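Local coordinates for avidin-related protein 2 (PDB 1WBI) that binds biotin inside an eight-stranded beta-barrel and belongs to the avidin family as a tetrameric chicken relative of avidin, at residues Thr10-Asn15 with Ile20-Ala25; Ile55-Lys58 with Pro63-Gly66. All coordinates share one frame; numbering follows the deposited sequence.

Contact 1 of 2, residues Thr10-Asn15 with Ile20-Ala25; sequences TGEWDN and IMTIGA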
# COMPACT_ATOMS: atom_id res chain seq x y z
N THR A 10 22.80 -5.11 11.29
CA THR A 10 24.05 -4.39 11.54
C THR A 10 24.88 -4.33 10.27
O THR A 10 25.18 -5.36 9.64
CB THR A 10 24.88 -5.07 12.65
OG1 THR A 10 24.11 -5.11 13.85
CG2 THR A 10 26.20 -4.31 12.92
N GLY A 11 25.30 -3.13 9.92
CA GLY A 11 26.12 -2.93 8.73
C GLY A 11 25.59 -1.92 7.74
O GLY A 11 24.71 -1.13 8.10
N GLU A 12 26.11 -1.95 6.52
CA GLU A 12 25.88 -0.94 5.52
C GLU A 12 25.16 -1.56 4.33
O GLU A 12 25.56 -2.62 3.82
CB GLU A 12 27.22 -0.33 5.07
CG GLU A 12 27.90 0.58 6.10
CD GLU A 12 28.31 -0.16 7.35
OE1 GLU A 12 29.14 -1.10 7.24
OE2 GLU A 12 27.81 0.17 8.42
N TRP A 13 24.14 -0.85 3.86
CA TRP A 13 23.21 -1.36 2.85
C TRP A 13 22.93 -0.28 1.79
O TRP A 13 22.76 0.88 2.15
CB TRP A 13 21.87 -1.75 3.51
CG TRP A 13 21.97 -2.78 4.59
CD1 TRP A 13 22.19 -2.56 5.93
CD2 TRP A 13 21.84 -4.19 4.43
NE1 TRP A 13 22.23 -3.75 6.59
CE2 TRP A 13 22.01 -4.77 5.70
CE3 TRP A 13 21.61 -5.02 3.34
CZ2 TRP A 13 21.94 -6.18 5.90
CZ3 TRP A 13 21.53 -6.41 3.53
CH2 TRP A 13 21.71 -6.96 4.81
N ASP A 14 22.88 -0.68 0.52
CA ASP A 14 22.49 0.14 -0.61
C ASP A 14 21.07 -0.24 -0.99
O ASP A 14 20.73 -1.40 -0.86
CB ASP A 14 23.33 -0.26 -1.88
CG ASP A 14 24.80 0.13 -1.80
OD1 ASP A 14 25.09 1.30 -1.52
OD2 ASP A 14 25.65 -0.77 -1.99
N ASN A 15 20.26 0.66 -1.54
CA ASN A 15 19.03 0.23 -2.21
C ASN A 15 18.94 0.64 -3.64
O ASN A 15 19.84 1.36 -4.16
CB ASN A 15 17.75 0.58 -1.41
CG ASN A 15 17.33 2.05 -1.50
OD1 ASN A 15 17.74 2.80 -2.39
ND2 ASN A 15 16.48 2.45 -0.56
N ILE A 20 21.37 4.84 0.93
CA ILE A 20 22.27 4.07 1.77
C ILE A 20 21.76 4.14 3.19
O ILE A 20 21.22 5.19 3.63
CB ILE A 20 23.73 4.66 1.74
CG1 ILE A 20 24.27 4.68 0.31
CG2 ILE A 20 24.68 3.88 2.65
CD1 ILE A 20 25.29 5.82 0.03
N MET A 21 21.91 3.06 3.95
CA MET A 21 21.75 3.13 5.39
C MET A 21 22.86 2.37 6.09
O MET A 21 23.39 1.41 5.55
CB MET A 21 20.40 2.62 5.85
CG MET A 21 20.12 1.16 5.49
SD MET A 21 18.42 0.71 6.03
CE MET A 21 18.48 -1.03 5.61
N THR A 22 23.18 2.80 7.29
CA THR A 22 24.14 2.12 8.15
C THR A 22 23.46 1.88 9.49
O THR A 22 22.85 2.77 10.07
CB THR A 22 25.46 2.94 8.23
OG1 THR A 22 26.36 2.28 9.10
CG2 THR A 22 25.24 4.32 8.73
N ILE A 23 23.50 0.64 9.94
CA ILE A 23 22.79 0.23 11.12
C ILE A 23 23.79 -0.27 12.15
O ILE A 23 24.74 -0.99 11.81
CB ILE A 23 21.78 -0.86 10.73
CG1 ILE A 23 20.66 -0.23 9.88
CG2 ILE A 23 21.24 -1.56 11.95
CD1 ILE A 23 19.73 -1.18 9.26
N GLY A 24 23.58 0.06 13.41
CA GLY A 24 24.52 -0.33 14.46
C GLY A 24 24.18 -1.69 15.03
O GLY A 24 23.54 -2.50 14.38
N ALA A 25 24.63 -1.95 16.25
CA ALA A 25 24.46 -3.25 16.86
C ALA A 25 22.99 -3.51 17.11
O ALA A 25 22.25 -2.61 17.47
CB ALA A 25 25.22 -3.30 18.21
O HOH W 1 27.40 -0.72 11.54

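Contact 2 of 2, residues Ile55-Lys58 with Pro63-Gly66; sequences IQHK and PTFG. With SO4 (sulfate ion), chain K.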
# COMPACT_ATOMS: atom_id res chain seq x y z
N ILE A 55 13.12 -2.78 14.58
CA ILE A 55 13.24 -4.08 15.25
C ILE A 55 13.26 -5.18 14.23
O ILE A 55 12.51 -5.13 13.25
CB ILE A 55 12.08 -4.36 16.24
CG1 ILE A 55 11.64 -3.12 17.01
CG2 ILE A 55 12.45 -5.50 17.19
CD1 ILE A 55 10.37 -3.34 17.82
N GLN A 56 14.12 -6.17 14.42
CA GLN A 56 14.10 -7.39 13.60
C GLN A 56 13.84 -8.59 14.49
O GLN A 56 14.17 -8.58 15.70
CB GLN A 56 15.38 -7.63 12.79
CG GLN A 56 16.62 -7.91 13.65
CD GLN A 56 17.78 -8.39 12.83
OE1 GLN A 56 18.76 -7.64 12.66
NE2 GLN A 56 17.74 -9.63 12.33
N HIS A 57 13.34 -9.65 13.86
CA HIS A 57 13.38 -10.98 14.47
C HIS A 57 14.82 -11.50 14.47
O HIS A 57 15.54 -11.28 13.53
CB HIS A 57 12.42 -11.92 13.74
CG HIS A 57 11.00 -11.64 14.04
ND1 HIS A 57 10.31 -12.29 15.04
CD2 HIS A 57 10.11 -10.78 13.46
CE1 HIS A 57 9.07 -11.81 15.09
NE2 HIS A 57 8.92 -10.93 14.13
N LYS A 58 15.20 -12.20 15.52
CA LYS A 58 16.59 -12.62 15.67
C LYS A 58 16.91 -14.06 15.32
O LYS A 58 18.01 -14.31 14.83
CB LYS A 58 17.08 -12.35 17.07
CG LYS A 58 17.05 -10.90 17.48
CD LYS A 58 18.40 -10.24 17.49
CE LYS A 58 19.34 -10.80 18.52
NZ LYS A 58 20.61 -10.01 18.55
N PRO A 63 14.86 -13.51 8.56
CA PRO A 63 13.96 -12.77 9.46
C PRO A 63 13.18 -11.64 8.82
O PRO A 63 13.66 -11.04 7.86
CB PRO A 63 14.92 -12.20 10.51
CG PRO A 63 16.20 -11.99 9.72
CD PRO A 63 16.27 -13.22 8.86
N THR A 64 11.99 -11.37 9.34
CA THR A 64 11.30 -10.13 9.05
C THR A 64 11.80 -9.02 9.96
O THR A 64 12.37 -9.29 11.06
CB THR A 64 9.74 -10.24 9.10
OG1 THR A 64 9.30 -10.39 10.47
CG2 THR A 64 9.25 -11.40 8.28
N PHE A 65 11.54 -7.79 9.55
CA PHE A 65 11.97 -6.61 10.30
C PHE A 65 11.18 -5.40 9.86
O PHE A 65 10.57 -5.39 8.80
CB PHE A 65 13.47 -6.38 10.08
CG PHE A 65 13.80 -6.05 8.64
CD1 PHE A 65 13.71 -4.74 8.19
CD2 PHE A 65 14.08 -7.04 7.71
CE1 PHE A 65 13.92 -4.42 6.85
CE2 PHE A 65 14.26 -6.74 6.37
CZ PHE A 65 14.19 -5.43 5.93
N GLY A 66 11.31 -4.32 10.63
CA GLY A 66 10.73 -3.04 10.26
C GLY A 66 11.57 -1.91 10.84
O GLY A 66 12.30 -2.12 11.85
S SO4 K . 12.69 -13.57 17.76
O1 SO4 K . 11.59 -13.99 16.88
O2 SO4 K . 13.85 -14.40 17.48
O3 SO4 K . 12.17 -13.75 19.12
O4 SO4 K . 13.04 -12.18 17.52

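Contact 1 of 2, residues Thr10-Asn15 with Ile20-Ala25
The T22 hydroxyl donates to the E12 carboxylate, OG1 to OE2 at 2.6 Å, and uses the anti lone pair of that oxygen. With chi1 at 178°, T22 points OG1 away from its own amide nitrogen; the bend at E12 chi2 (64°) folds the carboxylate back beside it. A water links the same E12 OE2 to the backbone, giving a hydrogen bond of 2.7 Å to I23 O and a longer one to the carboxylate. I23 O also accepts from G11 N at 2.9 Å, so two donors grip this carbonyl. T10 OG1 donates to G24 O at 2.7 Å from above the carbonyl plane, a side-chain bond that ties the two segments together beyond the G11-I23 bridge.

Between the strands, G11 with I23 and W13 with M21 each exchange two backbone hydrogen bonds. E12 with T22 and D14 with I20 are the non-hydrogen-bonded pairs, backed by CA-H...O contacts such as I20 CA to W13 O at 3.2 Å. D14 OD1 passes beside I20 CG1 but is hydrogen-bonded to Q124.

On the face that carries W13 and M21, packing takes over. M21 CG meets W13 CB at 3.9 Å, and the extended methionine chain brings CE obliquely to the indole, 4.0 Å from W13 CD1. The indole NE1 is tied to L9 O, and its ring also packs on L94 of strand 92-101. N15, at the strand end, hydrogen-bonds biotin through ND2 and accepts from L17 and S19 through OD1. The axes of strands 11-15 and 20-23 run antiparallel at 163°, with hydrogen-bonded and non-hydrogen-bonded pairs alternating; joined by a short connection of four residues, they form a beta hairpin, the first of the avidin barrel.

Contact 2 of 2, residues Ile55-Lys58 with Pro63-Gly66
I55 and G66 form an antiparallel hydrogen-bonded pair, I55 N to G66 O at 2.9 Å and G66 N to I55 O at 3.0 Å, and H57 N to T64 O follows almost straight, with 172° at the hydrogen. This is the loop-proximal end of the beta hairpin of strands 50-56 and 64-70 in the avidin barrel, where 55-58 leads into the loop and 63-66 leaves it. At the non-hydrogen-bonded pair, Q56 CB touches F65 CB at 3.5 Å, while the F65 ring turns away to pack on L94 and T96.

The Q56 amide reaches beside P63 and donates through NE2 to H57 O at 3.0 Å, with that oxygen close to the amide plane. C7 O also accepts from NE2, and L9 N donates to OE1, which fixes the rotation of the amide. The P63 ring meets the same H57 carbonyl, CB to O at 3.2 Å.

The H57 imidazole lies alongside T64, whose OG1 bonds to E75 O of the second subunit; H57 NE2 bonds to S76 O there, and H70 of that subunit stacks on the ring. At the other ring nitrogen, H57 ND1 donates at 2.8 Å to O1 of a sulfate ion, probably from the crystallisation liquor, near the ring plane, and K58 N donates to sulfate O4 at 2.9 Å.

Contact 1 (10-15 with 20-25) and contact 2 (55-58 with 63-66) follow one another along the chain, as two hairpins of the same closed antiparallel sheet. Their centres are 14 Å apart and their nearest atoms about 5 Å, so they do not touch directly. L9 and V26 bridge them: each packs against side chains of both contacts, and L94 likewise meets W13 and M21 of the first and F65 of the second. Biotin lies closer to contact 1, which supplies N15 to its pocket; the M21 side chain is about 8 Å from a bound biotin, that of F65 about 12 Å. Contact 2 instead faces the second subunit, which does not touch contact 1.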